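Local coordinates for aldehyde dehydrogenase (Trypanosoma brucei, PDB 5MYP) that probably oxidises aldehydes to carboxylic acids with NAD+ as the hydride acceptor, as a glycosomal member of the aldehyde dehydrogenase family, at the interface of chains A and B. Residues are numbered along the deposited sequence; one frame, centred on the assembly and turned at random. Chains: chain A/B, Aldehyde dehydrogenase.

The interface of chains A and B. Residues chain A 425, 428-429, 431; chain B 102, 106, 460.
A:Ala428, packed against methyl groups of B:Met460 and B:Ala106, centres a small, largely apolar patch of the two-fold symmetric interface between the two copies, probably the dimer typical of class 3 aldehyde dehydrogenases; the patch would contribute packing to it. Its total buried surface is 102 Å², to which A:Ala428 and B:Met460 contribute most. The A:Ala428 CB methyl lies 3.5 Å from the B:Met460 CE methyl and 3.6 Å from B:Ala106 CB, so one short side chain meets both a strand (454-461) and a 3-10 helix (104-108) of chain B. B:Met460 runs extended from its backbone, with CG anti to N, and bends only at its last torsion (chi3 -86°). That bend turns CE towards A:Ala428, while SD rests 3.9 Å from A:His425 CA in the 3-10 helix 424-427. The contact thus uses the backbone end of the histidine, its imidazole pointing away from the sulfur.

B:Met102 instead folds at both chi2 and chi3 (chi3 -63°), bringing its terminal CE methyl into van der Waals contact with the carbonyl O of A:Asp429 at 3.5 Å and 3.9 Å from A:Leu431 CG; its chain crosses that leucine obliquely. The patch centre lies about 14 Å from A:Glu223, the catalytic glutamate of the family. A water joins the backbones at one margin: A:Asp429 N meets it at 2.8 Å, nearly straight (172° at H), and B:Ala106 N approaches the same oxygen at 3.3 Å.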
ATOM      1  N   HIS A 425       0.368   9.301  21.036  1.00 17.66           N
ATOM      2  CA  HIS A 425       1.132   9.059  19.800  1.00 17.63           C
ATOM      3  C   HIS A 425       0.417   9.496  18.518  1.00 18.16           C
ATOM      4  O   HIS A 425       1.079   9.809  17.534  1.00 18.06           O
ATOM      5  CB  HIS A 425       1.537   7.578  19.684  1.00 17.21           C
ATOM      6  CG  HIS A 425       0.393   6.649  19.408  1.00 16.69           C
ATOM      7  ND1 HIS A 425      -0.619   6.425  20.316  1.00 16.62           N
ATOM      8  CD2 HIS A 425       0.110   5.877  18.332  1.00 16.27           C
ATOM      9  CE1 HIS A 425      -1.481   5.561  19.807  1.00 16.39           C
ATOM     10  NE2 HIS A 425      -1.064   5.218  18.602  1.00 16.03           N
ATOM     11  N   ALA A 428       1.547  12.865  17.462  1.00 21.94           N
ATOM     12  CA  ALA A 428       3.000  13.005  17.365  1.00 22.31           C
ATOM     13  C   ALA A 428       3.435  13.363  15.943  1.00 22.68           C
ATOM     14  O   ALA A 428       3.223  12.582  15.014  1.00 22.31           O
ATOM     15  CB  ALA A 428       3.674  11.718  17.817  1.00 22.48           C
ATOM     16  N   ASP A 429       4.042  14.539  15.787  1.00 23.01           N
ATOM     17  CA  ASP A 429       4.506  15.016  14.482  1.00 22.97           C
ATOM     18  C   ASP A 429       5.823  14.318  14.124  1.00 21.58           C
ATOM     19  O   ASP A 429       6.872  14.618  14.706  1.00 20.93           O
ATOM     20  CB  ASP A 429       4.676  16.543  14.496  1.00 24.61           C
ATOM     21  CG  ASP A 429       4.908  17.128  13.105  1.00 26.24           C
ATOM     22  OD1 ASP A 429       5.519  16.454  12.248  1.00 27.13           O
ATOM     23  OD2 ASP A 429       4.475  18.280  12.861  1.00 28.30           O
ATOM     24  N   LEU A 431       5.575  10.620  13.285  1.00 16.89           N
ATOM     25  CA  LEU A 431       5.196   9.212  13.222  1.00 16.12           C
ATOM     26  C   LEU A 431       4.106   8.978  12.173  1.00 15.23           C
ATOM     27  O   LEU A 431       3.177   9.780  12.067  1.00 14.64           O
ATOM     28  CB  LEU A 431       4.682   8.734  14.581  1.00 16.33           C
ATOM     29  CG  LEU A 431       5.667   8.720  15.747  1.00 16.43           C
ATOM     30  CD1 LEU A 431       4.983   8.137  16.976  1.00 16.55           C
ATOM     31  CD2 LEU A 431       6.930   7.942  15.410  1.00 16.64           C
TER
ATOM     32  N   MET B 102      11.381  14.061  14.595  1.00 25.59           N
ATOM     33  CA  MET B 102      10.248  14.439  15.434  1.00 25.48           C
ATOM     34  C   MET B 102      10.237  15.957  15.649  1.00 26.43           C
ATOM     35  O   MET B 102      11.303  16.584  15.769  1.00 26.65           O
ATOM     36  CB  MET B 102      10.344  13.731  16.790  1.00 24.52           C
ATOM     37  CG  MET B 102      10.377  12.213  16.723  1.00 23.82           C
ATOM     38  SD  MET B 102       9.022  11.455  15.794  1.00 22.60           S
ATOM     39  CE  MET B 102       7.611  11.953  16.772  1.00 22.63           C
ATOM     40  N   ALA B 106       6.312  15.624  20.868  1.00 26.27           N
ATOM     41  CA  ALA B 106       6.834  14.265  20.646  1.00 25.93           C
ATOM     42  C   ALA B 106       8.365  14.187  20.531  1.00 25.39           C
ATOM     43  O   ALA B 106       8.947  13.129  20.772  1.00 24.65           O
ATOM     44  CB  ALA B 106       6.195  13.652  19.408  1.00 25.98           C
ATOM     45  N   MET B 460       6.651   4.772  20.480  1.00 17.51           N
ATOM     46  CA  MET B 460       6.891   5.975  21.280  1.00 18.75           C
ATOM     47  C   MET B 460       7.085   5.559  22.732  1.00 19.29           C
ATOM     48  O   MET B 460       6.187   4.967  23.318  1.00 18.91           O
ATOM     49  CB  MET B 460       5.707   6.940  21.170  1.00 19.18           C
ATOM     50  CG  MET B 460       5.717   8.077  22.192  1.00 19.95           C
ATOM     51  SD  MET B 460       4.337   9.217  21.997  1.00 21.16           S
ATOM     52  CE  MET B 460       5.000  10.325  20.762  1.00 21.04           C
TER
HETATM   53  O   HOH W   1       4.693  16.069  18.065  1.00 19.31           O